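Local coordinates for A-type flavoprotein (Giardia intestinalis, PDB 2Q9U) that probably scavenges dioxygen for an intestinal parasite, passing electrons from a bound flavin mononucleotide to a diiron centre that reduces the gas, at residues Glu12-Pro15 with Gly16-Trp19; Thr135-Gly139 with Lys140-Lys144; Ile146-Pro149 with Leu150-Trp153; Leu291-Ser295 with Ser296-Lys300; Asn320-Met323 with Pro324-Ala328. One frame throughout, in Å; residues are numbered along the deposited sequence.

Interaction 1. Residues Glu12-Pro15 with Gly16-Trp19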
# COMPACT_ATOMS: atom_id res chain seq x y z
N GLU A 12 -34.06 10.25 12.90
CA GLU A 12 -34.40 11.52 13.56
C GLU A 12 -33.42 11.77 14.71
O GLU A 12 -33.43 11.06 15.71
CB GLU A 12 -35.87 11.50 14.04
CG GLU A 12 -36.47 12.90 14.25
CD GLU A 12 -37.93 12.87 14.72
OE1 GLU A 12 -38.47 11.76 14.89
OE2 GLU A 12 -38.53 13.95 14.91
N MET A 13 -32.57 12.77 14.56
CA MET A 13 -31.52 13.02 15.54
C MET A 13 -32.01 13.83 16.73
O MET A 13 -31.69 13.52 17.89
CB MET A 13 -30.34 13.66 14.87
CG MET A 13 -29.43 12.54 14.29
SD MET A 13 -28.08 13.25 13.46
CE MET A 13 -27.05 13.93 14.75
N ILE A 14 -32.82 14.82 16.40
CA ILE A 14 -33.53 15.62 17.39
C ILE A 14 -34.92 15.88 16.80
O ILE A 14 -35.11 15.67 15.59
CB ILE A 14 -32.77 16.94 17.73
CG1 ILE A 14 -32.41 17.71 16.47
CG2 ILE A 14 -31.50 16.64 18.54
CD1 ILE A 14 -31.50 18.88 16.68
N PRO A 15 -35.90 16.30 17.63
CA PRO A 15 -37.26 16.44 17.08
C PRO A 15 -37.32 17.23 15.78
O PRO A 15 -36.88 18.38 15.73
CB PRO A 15 -38.03 17.14 18.21
CG PRO A 15 -37.34 16.60 19.48
CD PRO A 15 -35.85 16.64 19.07
N GLY A 16 -37.77 16.54 14.74
CA GLY A 16 -38.01 17.12 13.42
C GLY A 16 -36.75 17.33 12.57
O GLY A 16 -36.85 17.95 11.52
N VAL A 17 -35.59 16.83 13.02
CA VAL A 17 -34.31 16.99 12.26
C VAL A 17 -33.73 15.61 12.01
O VAL A 17 -33.44 14.87 12.96
CB VAL A 17 -33.28 17.96 12.94
CG1 VAL A 17 -32.02 18.17 12.07
CG2 VAL A 17 -33.92 19.35 13.29
N TYR A 18 -33.61 15.25 10.74
CA TYR A 18 -33.25 13.90 10.33
C TYR A 18 -31.91 13.89 9.62
O TYR A 18 -31.64 14.77 8.79
CB TYR A 18 -34.30 13.33 9.39
CG TYR A 18 -35.68 13.14 10.01
CD1 TYR A 18 -36.50 14.23 10.26
CD2 TYR A 18 -36.14 11.88 10.34
CE1 TYR A 18 -37.78 14.06 10.84
CE2 TYR A 18 -37.42 11.69 10.92
CZ TYR A 18 -38.23 12.79 11.15
OH TYR A 18 -39.48 12.64 11.72
N TRP A 19 -31.09 12.89 9.93
CA TRP A 19 -29.86 12.65 9.18
C TRP A 19 -30.20 11.99 7.87
O TRP A 19 -30.81 10.91 7.83
CB TRP A 19 -28.89 11.80 10.00
CG TRP A 19 -27.59 11.51 9.36
CD1 TRP A 19 -26.45 12.27 9.41
CD2 TRP A 19 -27.27 10.35 8.58
NE1 TRP A 19 -25.45 11.66 8.71
CE2 TRP A 19 -25.91 10.48 8.19
CE3 TRP A 19 -27.99 9.21 8.18
CZ2 TRP A 19 -25.25 9.50 7.43
CZ3 TRP A 19 -27.34 8.24 7.41
CH2 TRP A 19 -25.98 8.39 7.05
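E12-P15 and G16-W19 pair as an antiparallel hairpin that reverses through a type II turn from I14 to V17, where V17 N donates to I14 O at 2.9 Å. Opposite V17 the first strand has two residues, M13 and I14, a classic beta bulge: V17 O takes a bond of 2.8 Å from M13 N and a weak one from I14 N. With chi1 at -158° and the rest of its chain extended, E12 crosses one face of the Y18 ring. Its CG sits 3.7 Å from the Y18 centroid, and the carboxylate is stacked almost flat over the CZ-OH end, the planes 8° apart. OE2 of E12 uses its anti lone pair to accept from G16 N at 2.7 Å, a nearly straight bond. Within the chain, strand 12-14 is the edge of a mixed sheet in the metallo-beta-lactamase-like part, and 17-24 lies next to it. On the opposite face from E12 and Y18, I14 and V17 lie side by side, CG1 of I14 3.6 Å from CB of V17, and both touch I166. M13 SD approaches the five-membered ring of W19 obliquely, 5.2 Å from its centroid, a Met-aromatic contact. NE1 of W19 is hydrogen-bonded to OD1 of N42.

Interaction 2. Residues Thr135-Gly139 with Lys140-Lys144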
# COMPACT_ATOMS: atom_id res chain seq x y z
N THR A 135 -32.82 36.53 8.13
CA THR A 135 -33.57 35.48 8.82
C THR A 135 -34.48 34.77 7.85
O THR A 135 -35.41 35.38 7.32
CB THR A 135 -34.44 36.06 10.00
OG1 THR A 135 -33.61 36.84 10.87
CG2 THR A 135 -35.07 34.94 10.79
N LEU A 136 -34.23 33.49 7.61
CA LEU A 136 -35.10 32.69 6.77
C LEU A 136 -36.15 31.96 7.58
O LEU A 136 -35.83 31.09 8.40
CB LEU A 136 -34.29 31.67 5.95
CG LEU A 136 -35.16 30.76 5.06
CD1 LEU A 136 -35.97 31.57 4.05
CD2 LEU A 136 -34.30 29.71 4.34
N LYS A 137 -37.42 32.29 7.34
CA LYS A 137 -38.50 31.62 8.04
C LYS A 137 -38.87 30.30 7.34
O LYS A 137 -39.15 30.28 6.14
CB LYS A 137 -39.72 32.56 8.17
CG LYS A 137 -40.78 31.96 9.09
CD LYS A 137 -41.77 33.02 9.57
CE LYS A 137 -42.09 32.83 11.06
NZ LYS A 137 -41.04 33.44 11.97
N ILE A 138 -38.87 29.20 8.09
CA ILE A 138 -39.19 27.90 7.48
C ILE A 138 -40.42 27.26 8.10
O ILE A 138 -40.78 26.14 7.77
CB ILE A 138 -37.98 26.90 7.41
CG1 ILE A 138 -37.55 26.49 8.82
CG2 ILE A 138 -36.83 27.49 6.57
CD1 ILE A 138 -36.55 25.28 8.90
N GLY A 139 -41.08 28.01 8.99
CA GLY A 139 -42.33 27.59 9.65
C GLY A 139 -42.28 27.91 11.12
O GLY A 139 -42.22 29.08 11.51
N LYS A 140 -42.30 26.87 11.95
CA LYS A 140 -42.04 27.00 13.38
C LYS A 140 -40.62 27.49 13.63
O LYS A 140 -40.36 28.21 14.60
CB LYS A 140 -42.28 25.66 14.10
CG LYS A 140 -43.69 25.15 13.91
CD LYS A 140 -44.27 24.56 15.20
CE LYS A 140 -45.73 25.01 15.37
NZ LYS A 140 -45.83 26.51 15.53
N ARG A 141 -39.71 27.13 12.73
CA ARG A 141 -38.29 27.47 12.89
C ARG A 141 -37.89 28.65 12.00
O ARG A 141 -38.55 28.95 11.00
CB ARG A 141 -37.39 26.25 12.62
CG ARG A 141 -37.63 25.06 13.55
CD ARG A 141 -36.79 23.84 13.13
NE ARG A 141 -37.14 22.59 13.82
CZ ARG A 141 -38.18 21.82 13.49
NH1 ARG A 141 -39.03 22.19 12.54
NH2 ARG A 141 -38.39 20.67 14.15
N THR A 142 -36.83 29.33 12.40
CA THR A 142 -36.13 30.25 11.51
C THR A 142 -34.66 29.81 11.41
O THR A 142 -34.16 29.06 12.27
CB THR A 142 -36.19 31.69 12.00
OG1 THR A 142 -35.50 31.83 13.26
CG2 THR A 142 -37.65 32.16 12.16
N LEU A 143 -34.00 30.26 10.36
CA LEU A 143 -32.58 29.97 10.14
C LEU A 143 -31.79 31.25 9.92
O LEU A 143 -32.24 32.16 9.19
CB LEU A 143 -32.40 29.06 8.93
CG LEU A 143 -33.06 27.68 8.96
CD1 LEU A 143 -32.80 26.98 7.65
CD2 LEU A 143 -32.52 26.87 10.14
N LYS A 144 -30.63 31.32 10.59
CA LYS A 144 -29.64 32.39 10.44
C LYS A 144 -28.37 31.81 9.81
O LYS A 144 -28.14 30.59 9.86
CB LYS A 144 -29.29 33.01 11.80
CG LYS A 144 -30.51 33.42 12.62
CD LYS A 144 -31.14 34.71 12.10
CE LYS A 144 -30.36 35.94 12.56
NZ LYS A 144 -29.51 36.38 11.45
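T135 lays its methyl CG2 across the side chain of T142, 3.6 Å from CB, while its hydroxyl OG1 rests 3.5 Å from CD of K144. The branching of T135 divides these roles: chi1 of -53° leaves OG1 beside its own backbone N and sends CG2 the other way, over T142. K144 bends at chi2, chi3 and chi4, so that its CD and CE pass alongside this hydroxyl, and its NZ makes a weak hydrogen bond to Y134 O. The backbone is a beta hairpin. L136 and L143 form a hydrogen-bonded antiparallel pair, with L136 N to L143 O 2.9 Å and L143 N to L136 O 2.8 Å, and K137 and T142 form the non-hydrogen-bonded pair that follows. Nearer the bend, I138 N donates to R141 O at 2.9 Å. CG1 of I138 takes the crowded position between backbone N and carbonyl carbon (chi1 66°), which sets it 3.8 Å from CB of R141. G139 turns the chain with a phi of 136°, which suits glycine. From the extended R141 chain the guanidinium reaches away, to salt bridges with D164 and D48 and a hydrogen bond to P15 O. Within the chain, strand 136-137 is an edge strand of its sheet, and 142-147 lies between it and strand 157-161. The face carrying L136 and L143, joined by I138, packs on Y80 and V82 of strand 80-82, where the two sheets of the metallo-beta-lactamase-like sandwich meet.

Interaction 3. Residues Ile146-Pro149 with Leu150-Trp153. With FMN (flavin mononucleotide), chain F; FEO (mu-oxo-diiron), chain G.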
# COMPACT_ATOMS: atom_id res chain seq x y z
N ILE A 146 -24.12 32.27 9.30
CA ILE A 146 -22.90 32.83 9.86
C ILE A 146 -21.74 32.56 8.88
O ILE A 146 -21.19 31.43 8.85
CB ILE A 146 -22.57 32.21 11.24
CG1 ILE A 146 -23.72 32.40 12.25
CG2 ILE A 146 -21.27 32.81 11.75
CD1 ILE A 146 -23.61 31.50 13.52
N PRO A 147 -21.38 33.56 8.06
CA PRO A 147 -20.23 33.37 7.18
C PRO A 147 -18.99 33.14 8.03
O PRO A 147 -18.78 33.80 9.07
CB PRO A 147 -20.16 34.69 6.41
CG PRO A 147 -21.60 35.21 6.44
CD PRO A 147 -21.98 34.90 7.87
N VAL A 148 -18.20 32.15 7.65
CA VAL A 148 -16.91 31.92 8.31
C VAL A 148 -15.84 31.88 7.19
O VAL A 148 -15.26 30.85 6.92
CB VAL A 148 -16.92 30.64 9.21
CG1 VAL A 148 -17.83 30.81 10.50
CG2 VAL A 148 -17.37 29.41 8.42
N PRO A 149 -15.60 33.02 6.50
CA PRO A 149 -14.68 32.96 5.35
C PRO A 149 -13.29 32.49 5.75
O PRO A 149 -12.77 32.88 6.79
CB PRO A 149 -14.63 34.42 4.86
CG PRO A 149 -15.09 35.24 6.01
CD PRO A 149 -16.13 34.39 6.68
N LEU A 150 -12.72 31.63 4.89
CA LEU A 150 -11.46 30.93 5.12
C LEU A 150 -11.47 30.05 6.37
O LEU A 150 -10.45 29.90 7.04
CB LEU A 150 -10.23 31.86 5.05
CG LEU A 150 -9.91 32.48 3.69
CD1 LEU A 150 -8.72 33.43 3.85
CD2 LEU A 150 -9.61 31.41 2.59
N LEU A 151 -12.63 29.45 6.65
CA LEU A 151 -12.72 28.37 7.63
C LEU A 151 -13.55 27.23 7.03
O LEU A 151 -14.66 26.97 7.51
CB LEU A 151 -13.35 28.87 8.96
CG LEU A 151 -13.21 27.96 10.19
CD1 LEU A 151 -11.74 27.92 10.60
CD2 LEU A 151 -14.09 28.47 11.38
N HIS A 152 -13.02 26.56 6.00
CA HIS A 152 -11.68 26.79 5.45
C HIS A 152 -11.67 27.38 4.02
O HIS A 152 -10.58 27.60 3.45
CB HIS A 152 -10.90 25.45 5.47
CG HIS A 152 -11.48 24.43 4.56
ND1 HIS A 152 -10.90 24.07 3.37
CD2 HIS A 152 -12.64 23.72 4.65
CE1 HIS A 152 -11.65 23.17 2.76
NE2 HIS A 152 -12.72 22.95 3.52
N TRP A 153 -12.85 27.59 3.41
CA TRP A 153 -12.91 28.22 2.07
C TRP A 153 -13.52 29.63 2.18
O TRP A 153 -14.19 29.93 3.19
CB TRP A 153 -13.73 27.34 1.11
CG TRP A 153 -12.93 26.30 0.38
CD1 TRP A 153 -11.67 25.84 0.71
CD2 TRP A 153 -13.33 25.57 -0.78
NE1 TRP A 153 -11.27 24.88 -0.20
CE2 TRP A 153 -12.27 24.70 -1.12
CE3 TRP A 153 -14.48 25.59 -1.58
CZ2 TRP A 153 -12.33 23.84 -2.22
CZ3 TRP A 153 -14.53 24.73 -2.69
CH2 TRP A 153 -13.47 23.87 -2.99
N1 FMN F . -6.92 27.33 -3.14
C2 FMN F . -6.09 28.40 -2.98
O2 FMN F . -6.08 29.30 -3.84
N3 FMN F . -5.30 28.50 -1.85
C4 FMN F . -5.29 27.50 -0.89
O4 FMN F . -4.46 27.58 0.02
C4A FMN F . -6.13 26.39 -1.05
N5 FMN F . -6.20 25.37 -0.11
C5A FMN F . -7.07 24.30 -0.32
C6 FMN F . -7.15 23.26 0.62
C7 FMN F . -8.01 22.17 0.42
C7M FMN F . -8.20 21.20 1.55
C8 FMN F . -8.81 22.11 -0.73
C8M FMN F . -9.67 20.91 -1.03
C9 FMN F . -8.74 23.14 -1.66
C9A FMN F . -7.87 24.24 -1.47
N10 FMN F . -7.79 25.26 -2.41
C10 FMN F . -6.96 26.33 -2.19
C1' FMN F . -8.63 25.25 -3.66
C2' FMN F . -8.09 24.29 -4.71
O2' FMN F . -6.84 24.71 -5.25
C3' FMN F . -9.21 24.15 -5.75
O3' FMN F . -10.22 23.34 -5.17
C4' FMN F . -8.79 23.52 -7.06
O4' FMN F . -9.83 23.69 -8.02
C5' FMN F . -8.51 22.03 -6.92
O5' FMN F . -7.91 21.55 -8.11
P FMN F . -8.14 20.03 -8.51
O1P FMN F . -7.09 19.73 -9.57
O2P FMN F . -7.94 19.20 -7.28
O3P FMN F . -9.53 19.80 -9.06
FE1 FEO G . -15.83 18.65 3.90
FE2 FEO G . -14.32 21.60 2.92
O FEO G . -15.52 19.96 2.63
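V148 and L151 meet across a type II turn in the loop that leaves strand 142-147, in the metallo-beta-lactamase-like fold that carries the diiron site. Within the loop, L151 N donates to V148 O at 3.0 Å, a bent bond, and L150 N to W153 O at 2.8 Å. L150, at the third position of the turn, takes a positive phi of 59°. The apolar contact is side chain against side chain, CB of V148 4.0 Å from CB of L151 as the two cross at a slant, and A214 of helix 208-219 touches both. After a cis peptide bond, chi1 of 65° turns the H152 ring toward the metal, and NE2 of H152 coordinates iron FE2 at 2.2 Å. H85, E87 and D171 also bind iron of the cluster, and CG of W153 lies over one face of the H152 ring. W153 meets the flavin held by the second subunit, whose W352 also meets the W153 ring edge-to-face. This places the flavin of one subunit beside the diiron centre of the other. The flavin lies at the edge of the W153 indole, with NE1 of W153 3.4 Å from C9 of FMN.

Interaction 4. Residues Leu291-Ser295 with Ser296-Lys300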
# COMPACT_ATOMS: atom_id res chain seq x y z
N LEU A 291 8.08 9.43 14.06
CA LEU A 291 7.37 9.20 12.82
C LEU A 291 8.38 9.06 11.70
O LEU A 291 9.03 10.04 11.34
CB LEU A 291 6.43 10.40 12.50
CG LEU A 291 5.33 10.72 13.51
CD1 LEU A 291 4.49 11.88 12.97
CD2 LEU A 291 4.45 9.47 13.73
N GLU A 292 8.52 7.85 11.14
CA GLU A 292 9.41 7.66 10.01
C GLU A 292 8.60 7.54 8.72
O GLU A 292 7.63 6.76 8.68
CB GLU A 292 10.28 6.42 10.20
CG GLU A 292 11.44 6.31 9.20
CD GLU A 292 12.71 5.78 9.87
OE1 GLU A 292 12.95 6.12 11.06
OE2 GLU A 292 13.45 5.01 9.21
N MET A 293 9.00 8.27 7.68
CA MET A 293 8.10 8.47 6.54
C MET A 293 7.80 7.18 5.78
O MET A 293 6.74 7.07 5.19
CB MET A 293 8.56 9.59 5.61
CG MET A 293 8.63 10.98 6.29
SD MET A 293 7.08 11.47 7.12
CE MET A 293 5.90 11.72 5.82
N THR A 294 8.70 6.22 5.84
CA THR A 294 8.39 4.90 5.25
C THR A 294 7.27 4.11 5.95
O THR A 294 6.76 3.13 5.39
CB THR A 294 9.63 4.02 5.15
OG1 THR A 294 10.27 3.93 6.42
CG2 THR A 294 10.60 4.57 4.09
N SER A 295 6.90 4.51 7.17
CA SER A 295 5.79 3.86 7.88
C SER A 295 4.79 4.86 8.43
O SER A 295 3.98 4.52 9.30
CB SER A 295 6.32 2.98 9.02
OG SER A 295 7.25 3.69 9.80
N SER A 296 4.80 6.09 7.92
CA SER A 296 3.87 7.10 8.40
C SER A 296 3.33 7.84 7.19
O SER A 296 3.50 7.38 6.06
CB SER A 296 4.56 8.04 9.41
OG SER A 296 3.60 8.87 10.08
N ASP A 297 2.66 8.95 7.41
CA ASP A 297 2.15 9.70 6.29
C ASP A 297 2.00 11.14 6.75
O ASP A 297 2.06 11.42 7.95
CB ASP A 297 0.84 9.10 5.78
CG ASP A 297 -0.24 9.04 6.85
OD1 ASP A 297 -0.60 10.11 7.38
OD2 ASP A 297 -0.75 7.93 7.14
N ILE A 298 1.81 12.05 5.79
CA ILE A 298 1.80 13.47 6.12
C ILE A 298 0.60 13.81 7.03
O ILE A 298 0.65 14.77 7.79
CB ILE A 298 1.80 14.36 4.82
CG1 ILE A 298 0.61 13.98 3.90
CG2 ILE A 298 3.19 14.28 4.10
CD1 ILE A 298 0.33 14.98 2.77
N THR A 299 -0.48 13.03 6.94
CA THR A 299 -1.66 13.27 7.78
C THR A 299 -1.32 13.10 9.28
O THR A 299 -1.75 13.89 10.15
CB THR A 299 -2.83 12.34 7.38
OG1 THR A 299 -3.01 12.41 5.96
CG2 THR A 299 -4.14 12.75 8.11
N LYS A 300 -0.55 12.06 9.57
CA LYS A 300 -0.09 11.79 10.93
C LYS A 300 1.00 12.80 11.37
O LYS A 300 1.06 13.20 12.54
CB LYS A 300 0.36 10.32 11.01
CG LYS A 300 -0.90 9.42 10.87
CD LYS A 300 -0.64 7.94 10.75
CE LYS A 300 -1.98 7.21 10.48
NZ LYS A 300 -2.58 7.53 9.11
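The link from strand 287-292 to helix 298-306, a strand-to-helix connection of the flavodoxin-like domain, brings L291 and M293 against S296, I298 and the first turn of the helix. L291 straddles the link: its CD2 lies 3.8 Å from OG of S296, and its CD1 touches the backbone of the helix 3.7 Å from K300 O. M293 folds back on itself through chi2 of -53° and chi3 of -68°, which carries its methyl CE to 4.1 Å from CG2 of I298. The turn between strand and helix is held by a weak bond of 3.5 Å from S296 N to M293 O and by S295 N donating to E292 O. D297 is the N-cap. Its OD1 accepts from K300 N at 2.9 Å, and its OD2 offers the syn lone pair to K300 NZ, a salt bridge of 2.7 Å, so that one residue of the first turn grips both carboxylate oxygens. K300 NZ has a second acidic partner in D36. Strand 287-292 is an outermost strand of the parallel sheet within the chain, with 258-263 alongside; M293 packs on V262 of that strand and on S325 and A329 of helix 324-336, while I298 rests on Y332 of the same helix.

Interaction 5. Residues Asn320-Met323 with Pro324-Ala328. With FMN (flavin mononucleotide), chain B; NO3 (nitrate ion), chain D.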
# COMPACT_ATOMS: atom_id res chain seq x y z
N ASN A 320 22.63 15.36 -2.56
CA ASN A 320 22.90 16.76 -2.21
C ASN A 320 21.75 17.51 -1.57
O ASN A 320 21.77 18.74 -1.50
CB ASN A 320 23.42 17.53 -3.43
CG ASN A 320 24.71 16.94 -3.99
OD1 ASN A 320 25.68 16.76 -3.26
ND2 ASN A 320 24.70 16.62 -5.30
N THR A 321 20.74 16.78 -1.10
CA THR A 321 19.64 17.42 -0.38
C THR A 321 19.02 16.47 0.65
O THR A 321 19.61 15.44 0.97
CB THR A 321 18.61 18.05 -1.37
OG1 THR A 321 17.64 18.79 -0.63
CG2 THR A 321 17.93 16.99 -2.27
N MET A 322 17.86 16.84 1.19
CA MET A 322 17.14 15.95 2.12
C MET A 322 16.34 14.92 1.32
O MET A 322 16.11 15.10 0.13
CB MET A 322 16.19 16.74 3.02
CG MET A 322 15.03 17.37 2.23
SD MET A 322 13.90 18.34 3.25
CE MET A 322 14.80 19.92 3.39
N MET A 323 15.93 13.84 1.97
CA MET A 323 15.10 12.83 1.29
C MET A 323 13.77 13.47 0.86
O MET A 323 13.23 14.32 1.60
CB MET A 323 14.90 11.62 2.19
CG MET A 323 16.22 10.80 2.38
SD MET A 323 15.99 9.31 3.38
CE MET A 323 15.09 8.29 2.20
N PRO A 324 13.24 13.09 -0.35
CA PRO A 324 11.99 13.64 -0.88
C PRO A 324 10.84 13.54 0.12
O PRO A 324 10.02 14.47 0.20
CB PRO A 324 11.72 12.77 -2.12
CG PRO A 324 13.13 12.37 -2.59
CD PRO A 324 13.84 12.10 -1.28
N SER A 325 10.75 12.44 0.88
CA SER A 325 9.65 12.24 1.86
C SER A 325 9.66 13.32 2.96
O SER A 325 8.59 13.81 3.42
CB SER A 325 9.72 10.85 2.48
OG SER A 325 10.96 10.68 3.18
N VAL A 326 10.85 13.73 3.34
CA VAL A 326 10.99 14.78 4.37
C VAL A 326 10.66 16.16 3.78
O VAL A 326 10.05 17.00 4.47
CB VAL A 326 12.38 14.69 5.07
CG1 VAL A 326 12.59 15.81 6.14
CG2 VAL A 326 12.54 13.33 5.72
N ALA A 327 11.06 16.41 2.53
CA ALA A 327 10.62 17.63 1.78
C ALA A 327 9.07 17.71 1.72
O ALA A 327 8.47 18.79 1.89
CB ALA A 327 11.22 17.66 0.36
N ALA A 328 8.43 16.57 1.50
CA ALA A 328 6.96 16.59 1.45
C ALA A 328 6.39 16.94 2.82
O ALA A 328 5.50 17.80 2.94
CB ALA A 328 6.42 15.24 0.94
N1 FMN B . 25.94 11.44 1.04
C2 FMN B . 26.27 12.73 0.75
O2 FMN B . 27.01 13.36 1.52
N3 FMN B . 25.81 13.31 -0.42
C4 FMN B . 24.98 12.63 -1.29
O4 FMN B . 24.49 13.25 -2.23
C4A FMN B . 24.62 11.30 -0.99
N5 FMN B . 23.82 10.54 -1.84
C5A FMN B . 23.52 9.23 -1.50
C6 FMN B . 22.71 8.45 -2.34
C7 FMN B . 22.39 7.13 -2.01
C7M FMN B . 21.69 6.28 -3.04
C8 FMN B . 22.88 6.56 -0.83
C8M FMN B . 22.47 5.18 -0.38
C9 FMN B . 23.69 7.32 0.01
C9A FMN B . 24.01 8.66 -0.32
N10 FMN B . 24.81 9.42 0.53
C10 FMN B . 25.13 10.72 0.18
C1' FMN B . 25.37 8.87 1.81
C2' FMN B . 24.32 8.80 2.92
O2' FMN B . 23.91 10.09 3.36
C3' FMN B . 24.95 7.92 4.01
O3' FMN B . 24.90 6.58 3.55
C4' FMN B . 24.25 7.99 5.35
O4' FMN B . 25.06 7.35 6.33
C5' FMN B . 22.90 7.29 5.32
O5' FMN B . 22.20 7.57 6.53
P FMN B . 21.16 6.51 7.07
O1P FMN B . 20.32 7.24 8.11
O2P FMN B . 20.33 6.05 5.91
O3P FMN B . 21.85 5.31 7.70
N NO3 D . 11.88 8.98 -0.29
O1 NO3 D . 10.61 9.01 -0.89
O2 NO3 D . 12.77 7.96 -0.62
O3 NO3 D . 12.25 9.93 0.65
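Chi1 of 67° carries the M322 chain toward the first turn of helix 324-336 and brings the sulfur against it; chi3 of 81° then bends the methyl aside. SD of M322 comes 3.5 Å from A327 N and 4.0 Å from CB of A327, with CG1 of V326 at a similar distance. This is the N-terminal end of a helix in the flavodoxin-like domain, and M323 occupies its N-cap position. O of M323 opens the helical bonding: A327 N donates to it at 3.2 Å, nearly straight and in the carbonyl plane, and V326 N adds a weak, bent bond. A nitrate ion, probably from the crystallisation liquor, sits at this helix end. S325 N donates to its O3 at 2.9 Å, and CE of M323 is 3.6 Å from the same oxygen; the positive end of the helix dipole may favour an anion here. OG of S325 is hydrogen-bonded to OD2 of D264. M322 O accepts from N331 ND2 of the second subunit, and P324 and A327 pack on that N331 of the second subunit. The loop before the helix reaches the flavin held by the same subunit, which M266 and Y267 also bind through their backbone nitrogens. There the backbone N of N320 donates to O4 of FMN at 2.8 Å, with an angle of 139° at the hydrogen.

In the fold
All five contacts are local and follow one another in series, so none nests in or crosses another. Interactions 1 and 2 each close a hairpin at the edge of a different sheet of the metallo-beta-lactamase-like part, and they meet where the R141 guanidinium reaches the turn at P15 and G16. Strand 142-147 runs from interaction 2 into interaction 3, carrying the chain to the diiron site; the centres of interactions 2 and 3 are about 22 Å apart. Interactions 4 and 5 close two strand-to-helix connections of the flavodoxin-like domain and touch through M293 and S325. Interactions 3 and 5 both face the second subunit, where the flavin and diiron sites of partner chains come together.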